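Local structure of myosin-I heavy chain (Dictyostelium discoideum, 5EJY) at residues Y69-P74 with R124-L128; I62-L67 with Q108-Q112. The protein is an actin-based motor with ATPase activity involved in early phagocytosis and adhesion, represented here by a MyTH4-FERM piece of its tail. All coordinates share one frame; numbering follows the deposited sequence.

Contact 1 (Y69-P74 with R124-L128); sequences YMNSNP and RVWEL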
loop_
_atom_site.group_PDB
_atom_site.type_symbol
_atom_site.label_atom_id
_atom_site.label_comp_id
_atom_site.label_asym_id
_atom_site.label_seq_id
_atom_site.Cartn_x
_atom_site.Cartn_y
_atom_site.Cartn_z
ATOM N N TYR A 69 -19.038 -17.894 14.279
ATOM C CA TYR A 69 -19.281 -17.134 13.052
ATOM C C TYR A 69 -20.383 -17.790 12.235
ATOM O O TYR A 69 -21.247 -17.110 11.680
ATOM C CB TYR A 69 -18.012 -16.995 12.202
ATOM C CG TYR A 69 -18.235 -16.220 10.921
ATOM C CD1 TYR A 69 -18.513 -16.873 9.727
ATOM C CD2 TYR A 69 -18.170 -14.835 10.907
ATOM C CE1 TYR A 69 -18.725 -16.161 8.547
ATOM C CE2 TYR A 69 -18.384 -14.118 9.739
ATOM C CZ TYR A 69 -18.656 -14.778 8.568
ATOM O OH TYR A 69 -18.865 -14.059 7.414
ATOM N N MET A 70 -20.346 -19.116 12.157
ATOM C CA MET A 70 -21.346 -19.865 11.407
ATOM C C MET A 70 -22.756 -19.621 11.938
ATOM O O MET A 70 -23.707 -19.537 11.168
ATOM C CB MET A 70 -21.039 -21.357 11.455
ATOM C CG MET A 70 -19.832 -21.750 10.647
ATOM S SD MET A 70 -19.451 -23.484 10.833
ATOM C CE MET A 70 -21.014 -24.233 10.340
ATOM N N ASN A 71 -22.863 -19.490 13.254
ATOM C CA ASN A 71 -24.147 -19.393 13.936
ATOM C C ASN A 71 -24.622 -17.965 14.158
ATOM O O ASN A 71 -25.706 -17.750 14.698
ATOM C CB ASN A 71 -24.059 -20.104 15.295
ATOM C CG ASN A 71 -23.938 -21.607 15.154
ATOM O OD1 ASN A 71 -24.397 -22.183 14.169
ATOM N ND2 ASN A 71 -23.322 -22.250 16.139
ATOM N N SER A 72 -23.820 -16.984 13.754
ATOM C CA SER A 72 -24.114 -15.601 14.117
ATOM C C SER A 72 -25.200 -14.984 13.244
ATOM O O SER A 72 -25.363 -15.347 12.082
ATOM C CB SER A 72 -22.843 -14.731 14.119
ATOM O OG SER A 72 -22.321 -14.584 12.811
ATOM N N ASN A 73 -25.946 -14.052 13.828
ATOM C CA ASN A 73 -27.051 -13.393 13.141
ATOM C C ASN A 73 -26.568 -12.400 12.088
ATOM O O ASN A 73 -25.741 -11.536 12.375
ATOM C CB ASN A 73 -27.960 -12.692 14.159
ATOM C CG ASN A 73 -29.028 -11.832 13.502
ATOM O OD1 ASN A 73 -29.535 -12.157 12.427
ATOM N ND2 ASN A 73 -29.373 -10.721 14.148
ATOM N N PRO A 74 -27.087 -12.526 10.861
ATOM C CA PRO A 74 -26.768 -11.624 9.750
ATOM C C PRO A 74 -26.951 -10.148 10.111
ATOM O O PRO A 74 -26.401 -9.278 9.438
ATOM C CB PRO A 74 -27.784 -12.027 8.680
ATOM C CG PRO A 74 -28.072 -13.463 8.964
ATOM C CD PRO A 74 -28.014 -13.600 10.455
ATOM N N ARG A 124 -21.878 -19.561 5.383
ATOM C CA ARG A 124 -20.967 -18.975 6.366
ATOM C C ARG A 124 -19.589 -19.631 6.364
ATOM O O ARG A 124 -18.566 -18.939 6.477
ATOM C CB ARG A 124 -21.569 -19.054 7.769
ATOM C CG ARG A 124 -22.677 -18.048 8.004
ATOM C CD ARG A 124 -22.123 -16.636 7.946
ATOM N NE ARG A 124 -23.175 -15.631 8.022
ATOM C CZ ARG A 124 -23.874 -15.373 9.123
ATOM N NH1 ARG A 124 -23.631 -16.055 10.235
ATOM N NH2 ARG A 124 -24.818 -14.438 9.111
ATOM N N VAL A 125 -19.550 -20.957 6.263
ATOM C CA VAL A 125 -18.264 -21.647 6.249
ATOM C C VAL A 125 -17.487 -21.254 4.999
ATOM O O VAL A 125 -16.282 -21.060 5.060
ATOM C CB VAL A 125 -18.379 -23.190 6.289
ATOM C CG1 VAL A 125 -16.976 -23.812 6.319
ATOM C CG2 VAL A 125 -19.170 -23.641 7.496
ATOM N N TRP A 126 -18.176 -21.122 3.869
ATOM C CA TRP A 126 -17.487 -20.762 2.629
ATOM C C TRP A 126 -16.985 -19.304 2.627
ATOM O O TRP A 126 -15.957 -18.997 2.015
ATOM C CB TRP A 126 -18.329 -21.109 1.393
ATOM C CG TRP A 126 -18.156 -22.554 1.014
ATOM C CD1 TRP A 126 -18.983 -23.605 1.334
ATOM C CD2 TRP A 126 -17.055 -23.115 0.296
ATOM N NE1 TRP A 126 -18.467 -24.776 0.837
ATOM C CE2 TRP A 126 -17.285 -24.506 0.195
ATOM C CE3 TRP A 126 -15.899 -22.576 -0.282
ATOM C CZ2 TRP A 126 -16.402 -25.361 -0.465
ATOM C CZ3 TRP A 126 -15.023 -23.421 -0.929
ATOM C CH2 TRP A 126 -15.279 -24.803 -1.022
ATOM N N GLU A 127 -17.687 -18.428 3.338
ATOM C CA GLU A 127 -17.171 -17.086 3.616
ATOM C C GLU A 127 -15.865 -17.148 4.420
ATOM O O GLU A 127 -14.918 -16.421 4.120
ATOM C CB GLU A 127 -18.199 -16.249 4.368
ATOM C CG GLU A 127 -19.410 -15.828 3.507
ATOM C CD GLU A 127 -20.540 -15.228 4.327
ATOM O OE1 GLU A 127 -20.419 -15.190 5.567
ATOM O OE2 GLU A 127 -21.559 -14.806 3.731
ATOM N N LEU A 128 -15.837 -17.998 5.450
ATOM C CA LEU A 128 -14.624 -18.241 6.229
ATOM C C LEU A 128 -13.495 -18.783 5.376
ATOM O O LEU A 128 -12.346 -18.372 5.522
ATOM C CB LEU A 128 -14.892 -19.225 7.366
ATOM C CG LEU A 128 -15.783 -18.717 8.498
ATOM C CD1 LEU A 128 -16.053 -19.827 9.522
ATOM C CD2 LEU A 128 -15.134 -17.500 9.170
#

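Contact 2 (I62-L67 with Q108-Q112); sequences IFSKVL and QLIKQ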
loop_
_atom_site.group_PDB
_atom_site.type_symbol
_atom_site.label_atom_id
_atom_site.label_comp_id
_atom_site.label_asym_id
_atom_site.label_seq_id
_atom_site.Cartn_x
_atom_site.Cartn_y
_atom_site.Cartn_z
ATOM N N ILE A 62 -10.130 -21.940 18.159
ATOM C CA ILE A 62 -10.423 -21.548 16.786
ATOM C C ILE A 62 -11.729 -22.205 16.327
ATOM O O ILE A 62 -12.582 -21.572 15.704
ATOM C CB ILE A 62 -9.250 -21.917 15.844
ATOM C CG1 ILE A 62 -8.112 -20.903 16.026
ATOM C CG2 ILE A 62 -9.737 -22.003 14.379
ATOM C CD1 ILE A 62 -6.776 -21.283 15.388
ATOM N N PHE A 63 -11.896 -23.478 16.655
ATOM C CA PHE A 63 -13.109 -24.173 16.250
ATOM C C PHE A 63 -14.339 -23.528 16.867
ATOM O O PHE A 63 -15.350 -23.340 16.199
ATOM C CB PHE A 63 -13.055 -25.665 16.576
ATOM C CG PHE A 63 -14.150 -26.453 15.901
ATOM C CD1 PHE A 63 -14.022 -26.849 14.582
ATOM C CD2 PHE A 63 -15.323 -26.754 16.574
ATOM C CE1 PHE A 63 -15.043 -27.570 13.950
ATOM C CE2 PHE A 63 -16.340 -27.473 15.955
ATOM C CZ PHE A 63 -16.202 -27.873 14.646
ATOM N N SER A 64 -14.253 -23.168 18.138
ATOM C CA SER A 64 -15.336 -22.414 18.768
ATOM C C SER A 64 -15.626 -21.102 18.033
ATOM O O SER A 64 -16.791 -20.715 17.894
ATOM C CB SER A 64 -15.036 -22.146 20.244
ATOM O OG SER A 64 -14.793 -23.367 20.922
ATOM N N LYS A 65 -14.582 -20.419 17.562
ATOM C CA LYS A 65 -14.783 -19.188 16.793
ATOM C C LYS A 65 -15.463 -19.456 15.446
ATOM O O LYS A 65 -16.310 -18.676 15.003
ATOM C CB LYS A 65 -13.464 -18.436 16.563
ATOM C CG LYS A 65 -12.684 -18.090 17.817
ATOM C CD LYS A 65 -13.462 -17.203 18.771
ATOM C CE LYS A 65 -12.561 -16.758 19.926
ATOM N NZ LYS A 65 -13.327 -16.190 21.067
ATOM N N VAL A 66 -15.075 -20.548 14.792
ATOM C CA VAL A 66 -15.741 -20.985 13.565
ATOM C C VAL A 66 -17.238 -21.199 13.817
ATOM O O VAL A 66 -18.088 -20.645 13.118
ATOM C CB VAL A 66 -15.112 -22.290 13.010
ATOM C CG1 VAL A 66 -15.930 -22.835 11.829
ATOM C CG2 VAL A 66 -13.644 -22.064 12.602
ATOM N N LEU A 67 -17.559 -22.000 14.825
ATOM C CA LEU A 67 -18.956 -22.234 15.176
ATOM C C LEU A 67 -19.675 -20.919 15.438
ATOM O O LEU A 67 -20.806 -20.714 14.983
ATOM C CB LEU A 67 -19.053 -23.131 16.408
ATOM C CG LEU A 67 -18.632 -24.583 16.182
ATOM C CD1 LEU A 67 -18.663 -25.367 17.487
ATOM C CD2 LEU A 67 -19.523 -25.214 15.142
ATOM N N GLN A 108 -10.410 -27.600 9.553
ATOM C CA GLN A 108 -11.661 -27.296 10.243
ATOM C C GLN A 108 -12.713 -26.750 9.288
ATOM O O GLN A 108 -13.904 -27.044 9.436
ATOM C CB GLN A 108 -11.444 -26.304 11.386
ATOM C CG GLN A 108 -10.601 -26.849 12.530
ATOM C CD GLN A 108 -10.501 -25.873 13.695
ATOM O OE1 GLN A 108 -11.312 -24.952 13.825
ATOM N NE2 GLN A 108 -9.507 -26.075 14.549
ATOM N N LEU A 109 -12.285 -25.947 8.317
ATOM C CA LEU A 109 -13.235 -25.364 7.358
ATOM C C LEU A 109 -13.706 -26.390 6.319
ATOM O O LEU A 109 -14.872 -26.390 5.907
ATOM C CB LEU A 109 -12.630 -24.137 6.664
ATOM C CG LEU A 109 -12.164 -23.056 7.644
ATOM C CD1 LEU A 109 -11.465 -21.896 6.925
ATOM C CD2 LEU A 109 -13.334 -22.553 8.496
ATOM N N ILE A 110 -12.792 -27.247 5.880
ATOM C CA ILE A 110 -13.174 -28.356 5.003
ATOM C C ILE A 110 -14.207 -29.212 5.718
ATOM O O ILE A 110 -15.279 -29.503 5.176
ATOM C CB ILE A 110 -11.962 -29.215 4.635
ATOM C CG1 ILE A 110 -10.981 -28.396 3.794
ATOM C CG2 ILE A 110 -12.404 -30.488 3.877
ATOM C CD1 ILE A 110 -9.595 -28.991 3.705
ATOM N N LYS A 111 -13.883 -29.588 6.951
ATOM C CA LYS A 111 -14.770 -30.390 7.797
ATOM C C LYS A 111 -16.168 -29.782 7.933
ATOM O O LYS A 111 -17.176 -30.459 7.698
ATOM C CB LYS A 111 -14.131 -30.587 9.184
ATOM C CG LYS A 111 -15.091 -31.018 10.286
ATOM C CD LYS A 111 -14.378 -31.093 11.650
ATOM C CE LYS A 111 -15.383 -31.291 12.779
ATOM N NZ LYS A 111 -16.052 -32.632 12.662
ATOM N N GLN A 112 -16.234 -28.509 8.315
ATOM C CA GLN A 112 -17.524 -27.887 8.588
ATOM C C GLN A 112 -18.342 -27.623 7.328
ATOM O O GLN A 112 -19.530 -27.309 7.415
ATOM C CB GLN A 112 -17.361 -26.585 9.379
ATOM C CG GLN A 112 -16.936 -26.790 10.835
ATOM C CD GLN A 112 -17.949 -27.608 11.634
ATOM O OE1 GLN A 112 -17.901 -28.835 11.646
ATOM N NE2 GLN A 112 -18.861 -26.923 12.306
#

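Contact 1 (Y69-P74 with R124-L128)
R124 lies across the Y69 ring, crossing that side chain at about a right angle, and carries its guanidinium group on to the backbone where helix 53-70 runs out. Its methylene CD rests 3.5 Å from Y69 CE1. A bend at chi2 (-65°) turns the rest of the chain toward the loop that follows the helix. There NH1 gives a short, fairly straight bond to S72 O (2.6 Å), with the acceptor in the guanidinium plane. The same NH1 reaches Y69 O at 3.0 Å, meeting it nearly end-on to the carbonyl; this hydrogen bond is more bent (N-H...O 130°) and its acceptor is tilted out of the guanidinium plane. NH2 adds a weak bond to S72 O. S72 OG also donates to Y69 O, so this last-turn carbonyl is gripped by two side-chain donors, and one arginine ties the final turn to the chain beyond it.

Y69 answers with its own polar end. With CG anti to the backbone N (chi1 180°), the ring reaches toward helix 119-133 and its OH donates to E127 OE1 at 2.7 Å, arriving from above the carboxylate plane. L128 CD2 makes a CH-pi contact over one face of the ring, 3.9 Å from the centroid, while R124 CD lies on the other side of the ring plane. Farther along, M70 SD packs at 3.4 Å on V125 CG2, with M70 CE pressed close to the same methyl.

The other carboxylate oxygen, E127 OE2, forms a salt bridge with K196. Within the helical MyTH4 domain, helix 81-97 closes one flank of the contact, with F84 meeting the Y69 ring and V88 touching Y69 and L128; on another, Q112 of helix 102-112 touches M70 and V125.

Contact 2 (I62-L67 with Q108-Q112)
F63 and Q108 each lose as much surface here as the other, and Q112 comes next; the phenyl ring touches both glutamines, which stand one turn apart on helix 102-112. Q108 meets the ring at its edge, with OE1 near the ring plane and 3.4 Å from F63 CD1. Its amide is turned 64° against the ring. The side chain is extended beyond CG, which carries OE1 right up to helix 62-67, 3.1 Å from F63 CA and also against I62 CG2. No hydrogen bond to F63 N results. Instead Q108 NE2 holds the amide by donating to A59 O, one turn back on the same helix as F63, and by pairing with E104.

The Q112 side chain and the F63 ring reach toward each other from opposite directions. The glutamine chain folds at chi2 (-61°), bringing CD to 3.5 Å from F63 CZ in an oblique approach. NE2 then passes across L67, 3.4 Å from CD2, and donates to Q39 O. An alanine here, lacking the amide, would probably leave a gap against F63 CZ and L67 CD2 and Q39 O without that donor.

K111 adds only hydrocarbon to this patch: CE sits 3.9 Å from F63 CE1, while NZ bonds to S37 O and Q39 OE1. Beside the ring, V66 CG2 and L109 CD2 meet more loosely at 4.1 Å, continuing the apolar seam toward L128.

The short helical segments run in broadly the same direction, 42° apart, with axes 11.1 Å from each other. This is helix-on-helix packing inside an all-helical MyTH4 domain, in which buried glutamine amides join helices 53-70 and 102-112 to each other and to the chain near Q39.

In the fold
Both contacts use helix 53-70, against successive helices of the MyTH4 domain: contact 2 pairs its second half with helix 102-112, contact 1 its C-terminal end with helix 119-133. Contact 2 is buried throughout and no hydrogen bond crosses between its segments; its glutamines and lysine find polar partners beyond them. Contact 1 is buried at its core and exposed at its P74 rim, and direct hydrogen bonds to two backbone carbonyls and a carboxylate carry it. Their centres lie about 10 Å apart and the packing is continuous: L128 CD1 touches V66 CG1 at 3.8 Å, and V125 CG1 rests on L109 O at 3.4 Å.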